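Local coordinates for sulfate transporter sulfate transporter family protein (Wolinella succinogenes, PDB 4DGF), which probably moves sulfate or related anions across the membrane, the present chain being only the STAS domain of this SulP-family transporter, at residues L22-Y27 with P52-L57; G31-G36 with L57-V62. All blocks are in the same frame, centred on the assembly; numbering follows the deposited sequence.

Contact 1 (L22-Y27 with P52-L57); sequences LGVEIY and PKVFIL. With FMT (formic acid), chain D.
Tyr27 lies side by side with Phe55 and Leu57, the three side chains pointing the same way from two neighbouring strands. Tyr27 CB rests 3.5 Å from Phe55 CZ, and CG, anti to the backbone N (chi1 -175°), sets the ring beside Leu57, with Tyr27 CD2 3.8 Å from Leu57 CD1. At the far end of the ring, Tyr27 OH gives a 2.7 Å hydrogen bond to O1 of a formic acid molecule, probably from the crystallisation liquor, which Arg40 and Asn30 also hold. An alanine at Tyr27 would probably leave Leu57 CD1 without its aromatic neighbour and the formic acid without its phenol donor, although CB would still rest on Phe55. On the other face of the sheet Val24 CG1 reaches diagonally to Ile56 CD1, 3.7 Å away, and helix 118-130 covers both residues. The two strands run parallel as the first and last members of a beta-alpha-beta unit of the STAS domain, with Val24 opposite Val54 and Ile26 opposite Ile56. Glu25 is bonded through both its backbone groups, N to Val54 O and O to Ile56 N, the latter at 2.8 Å. The middle strand is buried, with Phe55 turned edge-to-face against Phe76; strand 24-28, outermost in this chain, is more open. There the Glu25 carboxylate leads away from strand 54-58, and OE2 accepts Ile26 N at 2.9 Å. Just before the strands begin, Gly23 O takes a bent bond (136° at the hydrogen) from Lys53 N at 2.8 Å and a longer one from Val54 N at 3.2 Å.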
# COMPACT_ATOMS: atom_id res chain seq x y z
N LEU A 22 5.30 8.00 -13.68
CA LEU A 22 5.34 6.74 -14.45
C LEU A 22 6.11 5.64 -13.68
O LEU A 22 7.13 5.93 -13.10
CB LEU A 22 5.91 6.94 -15.84
CG LEU A 22 5.20 7.99 -16.70
CD1 LEU A 22 5.85 7.93 -18.11
CD2 LEU A 22 3.70 7.80 -16.79
N GLY A 23 5.60 4.41 -13.69
CA GLY A 23 6.22 3.27 -12.96
C GLY A 23 5.70 3.11 -11.54
O GLY A 23 6.15 2.21 -10.87
N VAL A 24 4.82 4.01 -11.09
CA VAL A 24 4.23 3.88 -9.73
C VAL A 24 2.76 3.44 -9.98
O VAL A 24 1.97 4.13 -10.68
CB VAL A 24 4.25 5.24 -9.02
CG1 VAL A 24 3.62 5.11 -7.60
CG2 VAL A 24 5.71 5.71 -8.86
N GLU A 25 2.35 2.33 -9.41
CA GLU A 25 0.94 1.99 -9.41
C GLU A 25 0.35 2.31 -8.02
O GLU A 25 1.06 2.25 -7.00
CB GLU A 25 0.80 0.50 -9.64
CG GLU A 25 -0.67 0.04 -9.87
CD GLU A 25 -1.44 0.92 -10.90
OE1 GLU A 25 -1.25 0.57 -12.08
OE2 GLU A 25 -2.18 1.90 -10.54
N ILE A 26 -0.95 2.62 -8.00
CA ILE A 26 -1.64 3.02 -6.75
C ILE A 26 -2.94 2.21 -6.63
O ILE A 26 -3.68 2.03 -7.63
CB ILE A 26 -1.89 4.53 -6.73
CG1 ILE A 26 -0.51 5.30 -6.74
CG2 ILE A 26 -2.68 4.92 -5.48
CD1 ILE A 26 -0.61 6.71 -7.18
N TYR A 27 -3.19 1.68 -5.46
CA TYR A 27 -4.45 0.88 -5.24
C TYR A 27 -5.07 1.39 -3.97
O TYR A 27 -4.36 1.48 -2.95
CB TYR A 27 -4.05 -0.57 -5.03
CG TYR A 27 -5.18 -1.56 -4.91
CD1 TYR A 27 -5.50 -2.43 -5.95
CD2 TYR A 27 -5.96 -1.63 -3.73
CE1 TYR A 27 -6.58 -3.30 -5.86
CE2 TYR A 27 -7.06 -2.53 -3.61
CZ TYR A 27 -7.34 -3.39 -4.69
OH TYR A 27 -8.43 -4.28 -4.56
N PRO A 52 5.05 -2.63 -11.94
CA PRO A 52 5.39 -1.32 -11.41
C PRO A 52 6.73 -1.37 -10.61
O PRO A 52 7.04 -2.36 -10.00
CB PRO A 52 4.20 -0.97 -10.49
CG PRO A 52 3.46 -2.25 -10.27
CD PRO A 52 3.70 -3.07 -11.52
N LYS A 53 7.47 -0.27 -10.59
CA LYS A 53 8.66 -0.18 -9.78
C LYS A 53 8.24 0.01 -8.32
O LYS A 53 8.97 -0.42 -7.37
CB LYS A 53 9.47 1.04 -10.21
CG LYS A 53 9.87 1.05 -11.69
CD LYS A 53 10.67 2.32 -11.97
CE LYS A 53 10.79 2.63 -13.47
NZ LYS A 53 11.54 1.52 -14.13
N VAL A 54 7.12 0.74 -8.16
CA VAL A 54 6.62 1.14 -6.78
C VAL A 54 5.12 0.92 -6.79
O VAL A 54 4.47 1.27 -7.78
CB VAL A 54 6.89 2.60 -6.44
CG1 VAL A 54 6.45 2.98 -5.03
CG2 VAL A 54 8.40 2.98 -6.60
N PHE A 55 4.58 0.36 -5.69
CA PHE A 55 3.18 0.13 -5.57
C PHE A 55 2.77 0.81 -4.28
O PHE A 55 3.33 0.46 -3.21
CB PHE A 55 2.88 -1.42 -5.53
CG PHE A 55 1.47 -1.79 -5.66
CD1 PHE A 55 1.00 -2.33 -6.87
CD2 PHE A 55 0.59 -1.53 -4.60
CE1 PHE A 55 -0.40 -2.56 -7.04
CE2 PHE A 55 -0.78 -1.89 -4.72
CZ PHE A 55 -1.24 -2.41 -5.97
N ILE A 56 1.77 1.70 -4.38
CA ILE A 56 1.29 2.40 -3.19
C ILE A 56 -0.06 1.83 -2.86
O ILE A 56 -1.01 1.89 -3.65
CB ILE A 56 1.21 3.93 -3.42
CG1 ILE A 56 2.56 4.45 -3.91
CG2 ILE A 56 0.71 4.64 -2.11
CD1 ILE A 56 2.66 5.93 -4.11
N LEU A 57 -0.18 1.34 -1.63
CA LEU A 57 -1.49 0.91 -1.18
C LEU A 57 -2.04 2.03 -0.29
O LEU A 57 -1.38 2.37 0.78
CB LEU A 57 -1.24 -0.35 -0.35
CG LEU A 57 -2.44 -1.16 -0.12
CD1 LEU A 57 -3.03 -1.79 -1.39
CD2 LEU A 57 -2.02 -2.34 0.78
C FMT D . -10.49 -2.23 -2.61
O1 FMT D . -10.40 -3.42 -2.93
O2 FMT D . -11.40 -1.99 -1.72

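Contact 2 (G31-G36 with L57-V62); sequences GPFFFG and LRMRRV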
# COMPACT_ATOMS: atom_id res chain seq x y z
N GLY A 31 -12.31 0.53 2.54
CA GLY A 31 -12.84 0.54 3.93
C GLY A 31 -12.10 -0.41 4.80
O GLY A 31 -11.00 -0.79 4.49
N PRO A 32 -12.74 -0.98 5.81
CA PRO A 32 -12.16 -2.05 6.66
C PRO A 32 -11.54 -3.15 5.85
O PRO A 32 -12.16 -3.54 4.85
CB PRO A 32 -13.38 -2.56 7.43
CG PRO A 32 -14.12 -1.29 7.64
CD PRO A 32 -14.09 -0.61 6.28
N PHE A 33 -10.33 -3.58 6.20
CA PHE A 33 -9.63 -4.55 5.32
C PHE A 33 -9.91 -5.92 5.86
O PHE A 33 -9.12 -6.53 6.64
CB PHE A 33 -8.16 -4.14 5.35
CG PHE A 33 -7.27 -4.87 4.37
CD1 PHE A 33 -6.03 -4.29 4.05
CD2 PHE A 33 -7.63 -6.08 3.78
CE1 PHE A 33 -5.12 -4.93 3.21
CE2 PHE A 33 -6.76 -6.70 2.94
CZ PHE A 33 -5.47 -6.10 2.70
N PHE A 34 -11.06 -6.45 5.42
CA PHE A 34 -11.51 -7.75 5.83
C PHE A 34 -11.55 -8.68 4.57
O PHE A 34 -10.81 -8.42 3.60
CB PHE A 34 -12.92 -7.73 6.53
CG PHE A 34 -13.03 -6.87 7.73
CD1 PHE A 34 -11.89 -6.63 8.54
CD2 PHE A 34 -14.31 -6.27 8.13
CE1 PHE A 34 -12.01 -5.79 9.67
CE2 PHE A 34 -14.39 -5.50 9.30
CZ PHE A 34 -13.20 -5.23 10.05
N PHE A 35 -12.46 -9.67 4.58
CA PHE A 35 -12.28 -10.72 3.52
C PHE A 35 -12.58 -10.10 2.15
O PHE A 35 -12.04 -10.56 1.15
CB PHE A 35 -13.23 -11.93 3.79
CG PHE A 35 -14.68 -11.69 3.44
CD1 PHE A 35 -15.18 -12.10 2.18
CD2 PHE A 35 -15.54 -10.99 4.31
CE1 PHE A 35 -16.54 -11.87 1.84
CE2 PHE A 35 -16.91 -10.79 4.00
CZ PHE A 35 -17.37 -11.20 2.72
N GLY A 36 -13.53 -9.12 2.10
CA GLY A 36 -13.93 -8.48 0.75
C GLY A 36 -12.71 -7.88 0.06
O GLY A 36 -12.42 -8.14 -1.14
N LEU A 57 -0.18 1.34 -1.63
CA LEU A 57 -1.49 0.91 -1.18
C LEU A 57 -2.04 2.03 -0.29
O LEU A 57 -1.38 2.37 0.78
CB LEU A 57 -1.24 -0.35 -0.35
CG LEU A 57 -2.44 -1.16 -0.12
CD1 LEU A 57 -3.03 -1.79 -1.39
CD2 LEU A 57 -2.02 -2.34 0.78
N ARG A 58 -3.09 2.69 -0.78
CA ARG A 58 -3.69 3.76 -0.08
C ARG A 58 -4.64 3.28 0.98
O ARG A 58 -5.71 2.66 0.64
CB ARG A 58 -4.49 4.77 -1.03
CG ARG A 58 -3.48 5.45 -1.96
CD ARG A 58 -4.09 6.66 -2.65
NE ARG A 58 -4.40 7.72 -1.66
CZ ARG A 58 -4.95 8.90 -1.92
NH1 ARG A 58 -5.24 9.28 -3.20
NH2 ARG A 58 -5.09 9.75 -0.92
N MSE A 59 -4.38 3.69 2.21
CA MSE A 59 -5.08 3.07 3.35
C MSE A 59 -5.77 4.14 4.17
O MSE A 59 -6.08 3.91 5.34
CB MSE A 59 -4.06 2.23 4.18
CG MSE A 59 -3.37 1.14 3.33
SE MSE A 59 -2.36 -0.08 4.47
CE MSE A 59 -3.87 -1.34 4.90
N ARG A 60 -6.02 5.32 3.61
CA ARG A 60 -6.74 6.37 4.42
C ARG A 60 -8.14 6.02 4.85
O ARG A 60 -8.65 6.61 5.85
CB ARG A 60 -6.82 7.72 3.63
CG ARG A 60 -7.56 7.53 2.28
CD ARG A 60 -7.53 8.92 1.56
NE ARG A 60 -8.10 8.78 0.23
CZ ARG A 60 -8.62 9.79 -0.49
NH1 ARG A 60 -8.67 11.02 0.05
NH2 ARG A 60 -9.11 9.58 -1.72
N ARG A 61 -8.76 5.07 4.16
CA ARG A 61 -10.15 4.62 4.47
C ARG A 61 -10.13 3.37 5.35
O ARG A 61 -11.21 2.76 5.58
CB ARG A 61 -10.91 4.21 3.20
CG ARG A 61 -10.92 5.34 2.19
CD ARG A 61 -11.85 5.03 1.04
NE ARG A 61 -11.57 5.87 -0.15
CZ ARG A 61 -12.32 5.85 -1.26
NH1 ARG A 61 -13.47 5.15 -1.29
NH2 ARG A 61 -11.99 6.58 -2.34
N VAL A 62 -8.97 3.01 5.85
CA VAL A 62 -8.88 1.68 6.50
C VAL A 62 -8.55 1.96 7.98
O VAL A 62 -7.36 2.19 8.33
CB VAL A 62 -7.75 0.92 5.90
CG1 VAL A 62 -7.77 -0.48 6.50
CG2 VAL A 62 -7.92 0.77 4.40
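The loop leading into helix 35-41 meets the turn that follows strand 54-58, with Gly31 and Phe33 set against Met59, Arg61 and Val62. No hydrogen bond crosses between the two segments. Their nearest approach is a CA-H...O contact, Gly31 CA to Arg61 O at 3.2 Å, and it is joined by Val62 CG2, which lies 3.5 Å from Gly31 O. A side chain at Gly31 would run into Pro32 CD. Both segments belong to the same beta-alpha-beta unit of the STAS domain, and the contact is made just past the C-terminal ends of strands 24-28 and 54-58. Met59 to Val62 form a type I turn, closed by Val62 N to Met59 O at 3.1 Å. In the other segment, Phe33 is the centre of an inverse gamma turn whose bond, Phe34 N to Pro32 O, is weak, and Phe34 takes the N-cap position of the helix. Phe33 carries the apolar packing. Its CB lies 3.9 Å from Val62 CG1, and CG, anti to the backbone N (chi1 -172°), directs the ring toward selenomethionine Met59, whose CE meets the ring edge in plane, 3.8 Å from Phe33 CD1. Met59 was deposited in a second conformer as well, which makes this contact less certain. Ala72 and Leu73 of helix 67-83 also touch Phe33, whereas the guanidinium of exposed Arg61 leads away to a salt bridge with Glu28.

How the contacts relate
Contacts 1 and 2 draw on one beta-alpha-beta unit, with centres about 17 Å apart and on opposite sides of the chain's centre. Leu57 belongs to both, and strand 54-58 runs from one to the other; Tyr27 O and Arg58 N, 2.8 Å apart in a probable hydrogen bond, carry the strand pairing of contact 1 on to the segment used by contact 2. Contact 1 is partly buried, its inner strand enclosed and its outer strand more open, and rests on a ladder of backbone bonds. Contact 2 is more buried yet smaller, and relies on van der Waals packing and a CA-H...O contact between the loop before helix 35-41 and the type I turn after strand 54-58.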